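PDB 5GKD: AlyGC from Glaciecola chathamensis, which degrades alginate as a polysaccharide lyase of family 6, breaking the glycosidic bonds between its uronic acid units by beta-elimination. Local coordinates for residues 26-31 with 52-57; 32-37 with 58-63; 38-43 with 71-76; 106-111 with 424-429. One frame throughout, in Å; residues are numbered along the deposited sequence.

Overall arrangement
All four contacts involve the first of two parallel beta-helices, and all are partly buried. Interactions 1 and 2 are successive corners of the coil at which residues 26-37 lie against residues 52-63; polar side chains dominate there, with Gln-53, Lys-57, Arg-32 and Asp-33 exposed and a small apolar patch in interaction 2. Interaction 3 continues along the same strand, 35-41, and is more apolar: buried Phe-38, Leu-73 and Val-75 meet inside the coil. Interaction 4 differs in kind, since the loop 424-429, which follows this beta-helix, packs back on the outer side of strand 105-112. Trp-426 also touches Pro-55 of interaction 1, and Val-75 O and Thr-107 N join interactions 3 and 4 by a probable hydrogen bond.

Interaction 1. Residues 26-31 with 52-57; sequences LANGTW and GQTPGK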
loop_
_atom_site.group_PDB
_atom_site.type_symbol
_atom_site.label_atom_id
_atom_site.label_comp_id
_atom_site.label_asym_id
_atom_site.label_seq_id
_atom_site.Cartn_x
_atom_site.Cartn_y
_atom_site.Cartn_z
ATOM N N LEU A 26 30.354 5.275 26.675
ATOM C CA LEU A 26 29.164 6.061 26.370
ATOM C C LEU A 26 28.400 6.321 27.660
ATOM O O LEU A 26 27.971 5.375 28.328
ATOM C CB LEU A 26 28.264 5.345 25.363
ATOM C CG LEU A 26 28.813 4.964 23.992
ATOM C CD1 LEU A 26 27.682 4.403 23.107
ATOM C CD2 LEU A 26 29.543 6.138 23.336
ATOM N N ALA A 27 28.240 7.599 28.000
ATOM C CA ALA A 27 27.544 8.004 29.207
ATOM C C ALA A 27 26.090 7.537 29.193
ATOM O O ALA A 27 25.439 7.492 28.152
ATOM C CB ALA A 27 27.600 9.535 29.357
ATOM N N ASN A 28 25.583 7.207 30.377
ATOM C CA ASN A 28 24.200 6.788 30.520
ATOM C C ASN A 28 23.267 7.824 29.915
ATOM O O ASN A 28 23.449 9.025 30.101
ATOM C CB ASN A 28 23.863 6.578 31.997
ATOM C CG ASN A 28 24.587 5.401 32.589
ATOM O OD1 ASN A 28 25.002 4.492 31.870
ATOM N ND2 ASN A 28 24.733 5.396 33.900
ATOM N N GLY A 29 22.285 7.345 29.178
ATOM C CA GLY A 29 21.307 8.196 28.546
ATOM C C GLY A 29 20.831 7.569 27.251
ATOM O O GLY A 29 21.162 6.430 26.930
ATOM N N THR A 30 20.048 8.348 26.517
ATOM C CA THR A 30 19.465 7.938 25.249
ATOM C C THR A 30 20.213 8.639 24.116
ATOM O O THR A 30 20.209 9.867 24.029
ATOM C CB THR A 30 17.969 8.261 25.225
ATOM O OG1 THR A 30 17.305 7.515 26.259
ATOM C CG2 THR A 30 17.358 7.924 23.880
ATOM N N TRP A 31 20.876 7.857 23.274
ATOM C CA TRP A 31 21.612 8.370 22.123
ATOM C C TRP A 31 20.762 8.113 20.893
ATOM O O TRP A 31 20.667 6.971 20.437
ATOM C CB TRP A 31 22.972 7.693 21.977
ATOM C CG TRP A 31 23.842 7.832 23.158
ATOM C CD1 TRP A 31 23.603 7.368 24.410
ATOM C CD2 TRP A 31 25.109 8.481 23.203
ATOM N NE1 TRP A 31 24.634 7.695 25.237
ATOM C CE2 TRP A 31 25.580 8.373 24.519
ATOM C CE3 TRP A 31 25.897 9.140 22.249
ATOM C CZ2 TRP A 31 26.805 8.894 24.916
ATOM C CZ3 TRP A 31 27.121 9.661 22.644
ATOM C CH2 TRP A 31 27.559 9.540 23.969
ATOM N N GLY A 52 28.919 0.789 27.402
ATOM C CA GLY A 52 28.028 1.692 28.096
ATOM C C GLY A 52 28.485 1.881 29.532
ATOM O O GLY A 52 28.985 0.957 30.173
ATOM N N GLN A 53 28.324 3.113 30.023
ATOM C CA GLN A 53 28.697 3.448 31.394
ATOM C C GLN A 53 28.072 2.486 32.393
ATOM O O GLN A 53 28.762 1.911 33.237
ATOM C CB GLN A 53 28.267 4.883 31.700
ATOM C CG GLN A 53 28.694 5.393 33.059
ATOM C CD GLN A 53 28.113 6.767 33.363
ATOM O OE1 GLN A 53 27.389 7.344 32.561
ATOM N NE2 GLN A 53 28.416 7.281 34.535
ATOM N N THR A 54 26.765 2.291 32.296
ATOM C CA THR A 54 26.047 1.316 33.107
ATOM C C THR A 54 25.220 0.453 32.170
ATOM O O THR A 54 24.207 0.941 31.635
ATOM C CB THR A 54 25.127 1.979 34.121
ATOM O OG1 THR A 54 25.878 2.873 34.947
ATOM C CG2 THR A 54 24.450 0.911 34.976
ATOM N N PRO A 55 25.591 -0.809 31.958
ATOM C CA PRO A 55 24.812 -1.644 31.036
ATOM C C PRO A 55 23.355 -1.650 31.461
ATOM O O PRO A 55 23.040 -1.815 32.635
ATOM C CB PRO A 55 25.470 -3.020 31.158
ATOM C CG PRO A 55 26.919 -2.694 31.558
ATOM C CD PRO A 55 26.781 -1.502 32.481
ATOM N N GLY A 56 22.475 -1.358 30.509
ATOM C CA GLY A 56 21.064 -1.224 30.761
ATOM C C GLY A 56 20.587 0.207 30.881
ATOM O O GLY A 56 19.377 0.425 30.943
ATOM N N LYS A 57 21.501 1.186 30.925
ATOM C CA LYS A 57 21.126 2.597 30.940
ATOM C C LYS A 57 21.629 3.375 29.730
ATOM O O LYS A 57 21.415 4.592 29.662
ATOM C CB LYS A 57 21.637 3.275 32.222
ATOM C CG LYS A 57 20.978 2.754 33.492
ATOM C CD LYS A 57 21.508 3.435 34.751
ATOM C CE LYS A 57 20.637 3.090 35.952
ATOM N NZ LYS A 57 21.199 3.545 37.259
#
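Asn-28 plugs its side-chain amide into the backbone and hydroxyl of Thr-54. OD1 of Asn-28 takes the N-H of Thr-54 on a lone pair, in the carbonyl plane, at 2.9 Å, while ND2 of Asn-28 donates in its own amide plane to OG1 of Thr-54 at 3.0 Å. The backbone N of Asn-28 is held in turn by Gln-53, whose OE1 receives it at 2.8 Å in a nearly straight bond (174°). With CG anti to the backbone N (chi1 -175°) and an extended chain, Gln-53 stacks its amide on that of Asn-28, the planes 18° apart. CB of Lys-57 packs against CG of Asn-28 at 3.7 Å. An alanine in place of Asn-28 would probably leave the Thr-54 N-H and hydroxyl without these mates and the Gln-53 amide without its stacking partner. This is a corner of a parallel beta-helix, one turn of the coil resting on the next: Gln-53 N bonds Leu-26 O, and Gly-29 N bonds Lys-57 O. A type II turn from Thr-54 to Lys-57 shapes the loop that carries these partners, and Trp-31 NE1 ties down Ala-27 O at 3.0 Å, in the ring plane.

Interaction 2. Residues 32-37 with 58-63; sequences RDFEVL and VFLTGQ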
loop_
_atom_site.group_PDB
_atom_site.type_symbol
_atom_site.label_atom_id
_atom_site.label_comp_id
_atom_site.label_asym_id
_atom_site.label_seq_id
_atom_site.Cartn_x
_atom_site.Cartn_y
_atom_site.Cartn_z
ATOM N N ARG A 32 20.153 9.163 20.353
ATOM C CA ARG A 32 19.231 9.015 19.239
ATOM C C ARG A 32 19.955 9.257 17.920
ATOM O O ARG A 32 20.821 10.127 17.826
ATOM C CB ARG A 32 18.037 9.966 19.384
ATOM C CG ARG A 32 16.961 9.764 18.314
ATOM C CD ARG A 32 15.529 9.778 18.844
ATOM N NE ARG A 32 14.592 9.456 17.763
ATOM C CZ ARG A 32 13.757 8.408 17.722
ATOM N NH1 ARG A 32 13.675 7.529 18.727
ATOM N NH2 ARG A 32 12.986 8.244 16.652
ATOM N N ASP A 33 19.615 8.462 16.908
ATOM C CA ASP A 33 20.178 8.620 15.568
ATOM C C ASP A 33 21.706 8.598 15.594
ATOM O O ASP A 33 22.363 9.411 14.951
ATOM C CB ASP A 33 19.683 9.915 14.913
ATOM C CG ASP A 33 18.162 9.998 14.826
ATOM O OD1 ASP A 33 17.478 8.956 14.784
ATOM O OD2 ASP A 33 17.651 11.129 14.787
ATOM N N PHE A 34 22.277 7.664 16.349
ATOM C CA PHE A 34 23.721 7.552 16.522
ATOM C C PHE A 34 24.232 6.379 15.685
ATOM O O PHE A 34 24.124 5.225 16.098
ATOM C CB PHE A 34 24.064 7.365 17.997
ATOM C CG PHE A 34 25.532 7.517 18.312
ATOM C CD1 PHE A 34 26.407 8.072 17.388
ATOM C CD2 PHE A 34 26.037 7.106 19.531
ATOM C CE1 PHE A 34 27.742 8.220 17.685
ATOM C CE2 PHE A 34 27.386 7.246 19.817
ATOM C CZ PHE A 34 28.232 7.803 18.894
ATOM N N GLU A 35 24.816 6.687 14.525
ATOM C CA GLU A 35 25.477 5.694 13.675
ATOM C C GLU A 35 26.923 5.556 14.136
ATOM O O GLU A 35 27.777 6.367 13.783
ATOM C CB GLU A 35 25.402 6.099 12.206
ATOM C CG GLU A 35 24.006 6.076 11.638
ATOM C CD GLU A 35 23.947 6.474 10.169
ATOM O OE1 GLU A 35 24.377 5.680 9.303
ATOM O OE2 GLU A 35 23.446 7.573 9.882
ATOM N N VAL A 36 27.201 4.521 14.924
ATOM C CA VAL A 36 28.494 4.344 15.569
ATOM C C VAL A 36 29.434 3.641 14.603
ATOM O O VAL A 36 29.135 2.547 14.127
ATOM C CB VAL A 36 28.361 3.540 16.870
ATOM C CG1 VAL A 36 29.727 3.324 17.502
ATOM C CG2 VAL A 36 27.394 4.226 17.835
ATOM N N LEU A 37 30.573 4.260 14.315
ATOM C CA LEU A 37 31.656 3.612 13.585
ATOM C C LEU A 37 32.808 3.468 14.565
ATOM O O LEU A 37 33.467 4.456 14.909
ATOM C CB LEU A 37 32.069 4.398 12.341
ATOM C CG LEU A 37 33.304 3.884 11.576
ATOM C CD1 LEU A 37 33.142 2.419 11.222
ATOM C CD2 LEU A 37 33.587 4.710 10.319
ATOM N N VAL A 58 22.325 2.731 28.799
ATOM C CA VAL A 58 22.747 3.354 27.547
ATOM C C VAL A 58 21.899 2.768 26.435
ATOM O O VAL A 58 22.009 1.579 26.102
ATOM C CB VAL A 58 24.241 3.149 27.269
ATOM C CG1 VAL A 58 24.601 3.653 25.886
ATOM C CG2 VAL A 58 25.072 3.825 28.340
ATOM N N PHE A 59 21.068 3.610 25.847
ATOM C CA PHE A 59 20.166 3.229 24.779
ATOM C C PHE A 59 20.597 3.910 23.499
ATOM O O PHE A 59 20.906 5.104 23.506
ATOM C CB PHE A 59 18.729 3.630 25.123
ATOM C CG PHE A 59 18.252 3.065 26.411
ATOM C CD1 PHE A 59 17.832 1.749 26.486
ATOM C CD2 PHE A 59 18.232 3.841 27.557
ATOM C CE1 PHE A 59 17.390 1.219 27.671
ATOM C CE2 PHE A 59 17.793 3.305 28.755
ATOM C CZ PHE A 59 17.371 1.991 28.808
ATOM N N LEU A 60 20.611 3.157 22.416
ATOM C CA LEU A 60 20.830 3.694 21.084
ATOM C C LEU A 60 19.516 3.546 20.335
ATOM O O LEU A 60 19.073 2.425 20.069
ATOM C CB LEU A 60 21.973 2.986 20.368
ATOM C CG LEU A 60 23.336 3.621 20.638
ATOM C CD1 LEU A 60 23.740 3.382 22.062
ATOM C CD2 LEU A 60 24.403 3.127 19.695
ATOM N N THR A 61 18.901 4.677 19.995
ATOM C CA THR A 61 17.527 4.712 19.515
ATOM C C THR A 61 17.449 5.430 18.167
ATOM O O THR A 61 18.434 5.963 17.651
ATOM C CB THR A 61 16.597 5.398 20.526
ATOM O OG1 THR A 61 16.911 6.801 20.617
ATOM C CG2 THR A 61 16.725 4.756 21.896
ATOM N N GLY A 62 16.255 5.436 17.598
ATOM C CA GLY A 62 16.083 6.034 16.287
ATOM C C GLY A 62 16.908 5.299 15.257
ATOM O O GLY A 62 17.054 4.074 15.302
ATOM N N GLN A 63 17.481 6.057 14.322
ATOM C CA GLN A 63 18.261 5.466 13.232
ATOM C C GLN A 63 19.723 5.369 13.654
ATOM O O GLN A 63 20.604 6.042 13.131
ATOM C CB GLN A 63 18.076 6.254 11.941
ATOM C CG GLN A 63 16.803 5.867 11.204
ATOM C CD GLN A 63 15.572 6.071 12.077
ATOM O OE1 GLN A 63 15.124 7.202 12.274
ATOM N NE2 GLN A 63 15.057 4.991 12.646
HETATM O O HOH W 1 14.853 8.811 14.513
HETATM O O HOH W 2 14.363 7.646 21.591
HETATM O O HOH W 3 20.913 8.419 11.787
#
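Arg-32 lies across Thr-61 and then over Gly-62. Its CB is 3.6 Å from Thr-61 OG1, and CG stays close to that same hydroxyl oxygen as the aliphatic part crosses the threonine at about a right angle. A bend at chi2 (136°), the torsion that places CD, keeps CD of Arg-32 3.7 Å from Thr-61 OG1. NE passes 4.0 Å from Gly-62 CA, and the guanidinium then lies flat on the glycine, with CA of Gly-62 3.6 Å above its plane and over its centre. At the tip, NH1 reaches a water that also binds Thr-61 OG1, and NH2 makes a weak bond to a second water, which donates to both Asp-33 OD1 and Gln-63 OE1.

A side chain at position 62 would collide with Asp-33 OD1, so glycine suits the place. That oxygen uses its anti lone pair to accept the N-H of Gln-63 at 2.9 Å, while the N of Asp-33 donates to Thr-61 O, also at 2.9 Å. On the apolar side, CD2 of Leu-60 meets CG2 of Val-36 at 3.7 Å, and that valine methyl lies over the centre of the Phe-34 ring. Glu-35 brings CG near Gln-63 O, but its carboxylate forms a salt bridge with Lys-475 of the second subunit.

Arg-32 and Thr-61 are bridged in parallel register just before both chains turn, Asp-33 and Gly-62 with positive phi: a stacked corner between two faces of the right-handed parallel beta-helix characteristic of the chondroitinase B family.

Interaction 3. Residues 38-43 with 71-76; sequences FEAKGN and EHLIVS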
loop_
_atom_site.group_PDB
_atom_site.type_symbol
_atom_site.label_atom_id
_atom_site.label_comp_id
_atom_site.label_asym_id
_atom_site.label_seq_id
_atom_site.Cartn_x
_atom_site.Cartn_y
_atom_site.Cartn_z
ATOM N N PHE A 38 33.017 2.239 15.039
ATOM C CA PHE A 38 34.050 1.903 16.012
ATOM C C PHE A 38 35.209 1.320 15.221
ATOM O O PHE A 38 35.280 0.116 14.983
ATOM C CB PHE A 38 33.523 0.916 17.042
ATOM C CG PHE A 38 34.469 0.664 18.184
ATOM C CD1 PHE A 38 35.230 1.685 18.711
ATOM C CD2 PHE A 38 34.574 -0.583 18.741
ATOM C CE1 PHE A 38 36.084 1.441 19.766
ATOM C CE2 PHE A 38 35.422 -0.824 19.804
ATOM C CZ PHE A 38 36.176 0.174 20.309
ATOM N N GLU A 39 36.120 2.188 14.807
ATOM C CA GLU A 39 37.222 1.824 13.927
ATOM C C GLU A 39 38.506 2.189 14.643
ATOM O O GLU A 39 38.820 3.378 14.803
ATOM C CB GLU A 39 37.118 2.529 12.573
ATOM C CG GLU A 39 38.347 2.326 11.698
ATOM C CD GLU A 39 38.116 2.724 10.268
ATOM O OE1 GLU A 39 38.719 2.094 9.376
ATOM O OE2 GLU A 39 37.336 3.670 10.036
ATOM N N ALA A 40 39.225 1.163 15.080
ATOM C CA ALA A 40 40.410 1.311 15.897
ATOM C C ALA A 40 41.221 0.027 15.791
ATOM O O ALA A 40 40.804 -0.955 15.175
ATOM C CB ALA A 40 40.040 1.613 17.351
ATOM N N LYS A 41 42.392 0.041 16.411
ATOM C CA LYS A 41 43.274 -1.118 16.389
ATOM C C LYS A 41 43.784 -1.337 17.802
ATOM O O LYS A 41 44.719 -0.675 18.253
ATOM C CB LYS A 41 44.418 -0.932 15.413
ATOM C CG LYS A 41 43.939 -0.758 13.984
ATOM C CD LYS A 41 44.232 -1.976 13.084
ATOM C CE LYS A 41 43.785 -1.774 11.654
ATOM N NZ LYS A 41 44.370 -0.571 11.024
ATOM N N GLY A 42 43.143 -2.244 18.508
ATOM C CA GLY A 42 43.674 -2.712 19.760
ATOM C C GLY A 42 44.805 -3.694 19.550
ATOM O O GLY A 42 45.327 -3.899 18.453
ATOM N N ASN A 43 45.136 -4.349 20.648
ATOM C CA ASN A 43 46.277 -5.219 20.832
ATOM C C ASN A 43 45.767 -6.571 21.285
ATOM O O ASN A 43 44.797 -6.642 22.035
ATOM C CB ASN A 43 47.165 -4.663 21.956
ATOM C CG ASN A 43 48.582 -4.724 21.653
ATOM O OD1 ASN A 43 49.075 -4.015 20.846
ATOM N ND2 ASN A 43 49.293 -5.543 22.320
ATOM N N GLU A 71 40.859 -4.285 14.453
ATOM C CA GLU A 71 41.089 -5.557 15.118
ATOM C C GLU A 71 41.241 -5.344 16.614
ATOM O O GLU A 71 41.549 -4.244 17.079
ATOM C CB GLU A 71 42.327 -6.274 14.554
ATOM C CG GLU A 71 43.546 -5.393 14.417
ATOM C CD GLU A 71 44.787 -6.180 14.020
ATOM O OE1 GLU A 71 44.643 -7.300 13.496
ATOM O OE2 GLU A 71 45.910 -5.694 14.267
ATOM N N HIS A 72 41.021 -6.431 17.361
ATOM C CA HIS A 72 41.136 -6.443 18.817
ATOM C C HIS A 72 40.240 -5.389 19.467
ATOM O O HIS A 72 40.645 -4.648 20.361
ATOM C CB HIS A 72 42.602 -6.300 19.234
ATOM C CG HIS A 72 43.447 -7.442 18.757
ATOM N ND1 HIS A 72 43.376 -8.704 19.315
ATOM C CD2 HIS A 72 44.328 -7.534 17.732
ATOM C CE1 HIS A 72 44.202 -9.512 18.675
ATOM N NE2 HIS A 72 44.786 -8.830 17.706
ATOM N N LEU A 73 38.991 -5.349 19.026
ATOM C CA LEU A 73 37.982 -4.466 19.588
ATOM C C LEU A 73 36.999 -5.268 20.429
ATOM O O LEU A 73 36.772 -6.455 20.184
ATOM C CB LEU A 73 37.218 -3.731 18.481
ATOM C CG LEU A 73 38.117 -3.121 17.402
ATOM C CD1 LEU A 73 37.283 -2.557 16.252
ATOM C CD2 LEU A 73 39.033 -2.039 17.994
ATOM N N ILE A 74 36.405 -4.598 21.410
ATOM C CA ILE A 74 35.316 -5.148 22.203
ATOM C C ILE A 74 34.220 -4.095 22.320
ATOM O O ILE A 74 34.508 -2.934 22.612
ATOM C CB ILE A 74 35.784 -5.566 23.603
ATOM C CG1 ILE A 74 36.970 -6.528 23.508
ATOM C CG2 ILE A 74 34.629 -6.192 24.358
ATOM C CD1 ILE A 74 37.488 -6.944 24.866
ATOM N N VAL A 75 32.971 -4.492 22.091
ATOM C CA VAL A 75 31.813 -3.628 22.302
ATOM C C VAL A 75 30.879 -4.318 23.289
ATOM O O VAL A 75 30.547 -5.495 23.103
ATOM C CB VAL A 75 31.073 -3.335 20.988
ATOM C CG1 VAL A 75 29.865 -2.457 21.264
ATOM C CG2 VAL A 75 31.986 -2.681 19.976
ATOM N N SER A 76 30.441 -3.596 24.325
ATOM C CA SER A 76 29.598 -4.230 25.333
ATOM C C SER A 76 28.677 -3.230 26.019
ATOM O O SER A 76 28.948 -2.030 26.077
ATOM C CB SER A 76 30.432 -4.950 26.394
ATOM O OG SER A 76 31.145 -4.033 27.190
HETATM O O HOH W 4 47.386 -5.022 16.700
#
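Phe-38 and Leu-73 face one another at the apolar centre, their side chains sliding past each other in opposite directions. CE2 of the phenylalanine rests 3.7 Å from Leu-73 CB, and its CD2 is 3.6 Å from Val-75 CG2. The side chain of Phe-38 leaves the backbone toward residues 73-75, with CG anti to the backbone N (chi1 -172°). Leu-73 fills the next place along: its CD2 reaches Ala-40 CB at 3.8 Å, and CD1 lies against Phe-38 O.

Beyond Ala-40 the two backbones come together. Gly-42 N donates to Glu-71 O at 2.9 Å, and Glu-71 N returns a weak bond to Ala-40 O. His-72 CB presses on Gly-42 C at 3.4 Å, where a side chain on the glycine would strike His-72 O; the imidazole lays one face over Asn-43 C. An alanine in place of His-72 would probably leave the backbone of Asn-43 without this ring and His-103 without the imidazole it meets. At the polar edge, CD of Lys-41 packs on CG of Glu-71, though Lys-41 NZ and Glu-71 OE2 stand 6.3 Å apart. One water donates to both Gly-42 O and Glu-71 OE2.

The strands themselves belong to different faces of the coil, with Leu-66 and Leu-68 of strand 65-69 against Val-75 and Leu-50 of strand 48-52 against Phe-38, while Tyr-11 and Leu-15 of helix 8-17 also pack on Phe-38.

Interaction 4. Residues 106-111 with 424-429; sequences VTQVVI and VSWYPK
Val-110 sets its two methyls into a hollow lined by Val-424, Trp-426 and Tyr-427. CG1 sits over the face of the Tyr-427 ring as a CH-pi contact, 3.8 Å from the centroid and 16° off the ring normal. CG2 of Val-110 touches the other walls of the hollow: it meets Trp-426 CH2 tip to tip at 3.7 Å, lies 3.8 Å from Tyr-427 CG, and approaches Val-424 CG2 at 4.1 Å. That last methyl in turn covers the centre of one face of the Trp-426 indole, so the valine and the indole of the loop pack on each other as well as on Val-110. The other branch of Val-424, CG1, is the bump pushed against Gln-108, 3.5 Å from its CA.

Gln-108 closes the indole edge. NE1 of Trp-426 donates to Gln-108 OE1 at 3.1 Å, with the acceptor near the ring plane and the donor in the carbonyl plane. Gln-108 O adds a second in-plane neighbour, 3.3 Å from CZ2 of Trp-426. A water accepts from Ser-425 N and gives a weak bond to the same OE1.

A type I turn from Val-424 to Tyr-427 presents these side chains, and the Tyr-427 hydroxyl bonds Asp-112. The loop leads from the first parallel beta-helix toward the second, and here it folds back onto the outer side of the first, where strand 105-112 turns a corner at Gln-108.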
loop_
_atom_site.group_PDB
_atom_site.type_symbol
_atom_site.label_atom_id
_atom_site.label_comp_id
_atom_site.label_asym_id
_atom_site.label_seq_id
_atom_site.Cartn_x
_atom_site.Cartn_y
_atom_site.Cartn_z
ATOM N N VAL A 106 31.653 -8.709 20.257
ATOM C CA VAL A 106 30.464 -7.993 20.693
ATOM C C VAL A 106 29.804 -8.855 21.754
ATOM O O VAL A 106 29.419 -9.994 21.474
ATOM C CB VAL A 106 29.493 -7.716 19.534
ATOM C CG1 VAL A 106 28.189 -7.106 20.056
ATOM C CG2 VAL A 106 30.133 -6.834 18.490
ATOM N N THR A 107 29.681 -8.329 22.965
ATOM C CA THR A 107 29.196 -9.107 24.092
ATOM C C THR A 107 28.279 -8.241 24.943
ATOM O O THR A 107 28.502 -7.041 25.085
ATOM C CB THR A 107 30.351 -9.670 24.946
ATOM O OG1 THR A 107 29.834 -10.456 26.030
ATOM C CG2 THR A 107 31.236 -8.537 25.506
ATOM N N GLN A 108 27.217 -8.846 25.461
ATOM C CA GLN A 108 26.318 -8.159 26.371
ATOM C C GLN A 108 25.697 -6.930 25.716
ATOM O O GLN A 108 25.643 -5.846 26.300
ATOM C CB GLN A 108 27.035 -7.787 27.675
ATOM C CG GLN A 108 27.549 -8.990 28.473
ATOM C CD GLN A 108 27.848 -8.639 29.921
ATOM O OE1 GLN A 108 27.024 -8.044 30.589
ATOM N NE2 GLN A 108 29.024 -9.008 30.403
ATOM N N VAL A 109 25.221 -7.090 24.490
ATOM C CA VAL A 109 24.377 -6.047 23.937
ATOM C C VAL A 109 23.015 -6.622 23.578
ATOM O O VAL A 109 22.868 -7.778 23.164
ATOM C CB VAL A 109 25.005 -5.272 22.752
ATOM C CG1 VAL A 109 26.475 -5.519 22.608
ATOM C CG2 VAL A 109 24.231 -5.430 21.462
ATOM N N VAL A 110 22.006 -5.783 23.783
ATOM C CA VAL A 110 20.608 -6.108 23.584
ATOM C C VAL A 110 20.143 -5.422 22.309
ATOM O O VAL A 110 20.427 -4.237 22.098
ATOM C CB VAL A 110 19.758 -5.641 24.779
ATOM C CG1 VAL A 110 18.291 -5.864 24.508
ATOM C CG2 VAL A 110 20.196 -6.312 26.073
ATOM N N ILE A 111 19.414 -6.147 21.472
ATOM C CA ILE A 111 18.602 -5.546 20.428
ATOM C C ILE A 111 17.171 -5.998 20.661
ATOM O O ILE A 111 16.876 -7.197 20.586
ATOM C CB ILE A 111 19.073 -5.928 19.020
ATOM C CG1 ILE A 111 20.558 -5.585 18.844
ATOM C CG2 ILE A 111 18.173 -5.236 17.991
ATOM C CD1 ILE A 111 21.111 -5.886 17.455
ATOM N N VAL A 424 22.072 -11.544 29.051
ATOM C CA VAL A 424 22.590 -10.662 30.092
ATOM C C VAL A 424 21.683 -10.704 31.321
ATOM O O VAL A 424 20.460 -10.838 31.223
ATOM C CB VAL A 424 22.753 -9.213 29.577
ATOM C CG1 VAL A 424 23.664 -9.193 28.389
ATOM C CG2 VAL A 424 21.436 -8.623 29.182
ATOM N N SER A 425 22.298 -10.601 32.497
ATOM C CA SER A 425 21.537 -10.614 33.740
ATOM C C SER A 425 20.735 -9.335 33.954
ATOM O O SER A 425 19.800 -9.332 34.753
ATOM C CB SER A 425 22.484 -10.828 34.920
ATOM O OG SER A 425 23.357 -9.721 35.066
ATOM N N TRP A 426 21.072 -8.261 33.245
ATOM C CA TRP A 426 20.551 -6.933 33.518
ATOM C C TRP A 426 19.445 -6.520 32.558
ATOM O O TRP A 426 19.019 -5.360 32.579
ATOM C CB TRP A 426 21.701 -5.920 33.503
ATOM C CG TRP A 426 22.640 -6.023 32.311
ATOM C CD1 TRP A 426 23.858 -6.630 32.281
ATOM C CD2 TRP A 426 22.430 -5.478 30.996
ATOM N NE1 TRP A 426 24.415 -6.497 31.029
ATOM C CE2 TRP A 426 23.551 -5.801 30.226
ATOM C CE3 TRP A 426 21.396 -4.742 30.405
ATOM C CZ2 TRP A 426 23.674 -5.424 28.894
ATOM C CZ3 TRP A 426 21.519 -4.362 29.075
ATOM C CH2 TRP A 426 22.649 -4.696 28.339
ATOM N N TYR A 427 18.966 -7.437 31.716
ATOM C CA TYR A 427 17.858 -7.128 30.822
ATOM C C TYR A 427 16.888 -8.305 30.849
ATOM O O TYR A 427 17.304 -9.445 30.602
ATOM C CB TYR A 427 18.342 -6.868 29.401
ATOM C CG TYR A 427 17.401 -6.036 28.566
ATOM C CD1 TYR A 427 17.471 -4.647 28.589
ATOM C CD2 TYR A 427 16.461 -6.630 27.745
ATOM C CE1 TYR A 427 16.627 -3.887 27.822
ATOM C CE2 TYR A 427 15.604 -5.861 26.974
ATOM C CZ TYR A 427 15.701 -4.490 27.016
ATOM O OH TYR A 427 14.866 -3.700 26.261
ATOM N N PRO A 428 15.606 -8.067 31.130
ATOM C CA PRO A 428 14.676 -9.179 31.368
ATOM C C PRO A 428 14.293 -9.913 30.097
ATOM O O PRO A 428 14.230 -9.338 29.013
ATOM C CB PRO A 428 13.455 -8.487 31.987
ATOM C CG PRO A 428 13.499 -7.107 31.384
ATOM C CD PRO A 428 14.970 -6.759 31.353
ATOM N N LYS A 429 14.036 -11.210 30.250
ATOM C CA LYS A 429 13.446 -12.038 29.205
ATOM C C LYS A 429 11.941 -12.091 29.443
ATOM O O LYS A 429 11.494 -12.546 30.494
ATOM C CB LYS A 429 14.059 -13.439 29.211
ATOM C CG LYS A 429 15.584 -13.438 29.048
ATOM C CD LYS A 429 16.158 -14.839 29.006
ATOM C CE LYS A 429 17.661 -14.816 28.726
ATOM N NZ LYS A 429 18.446 -14.210 29.826
HETATM O O HOH W 5 25.276 -10.299 32.588
#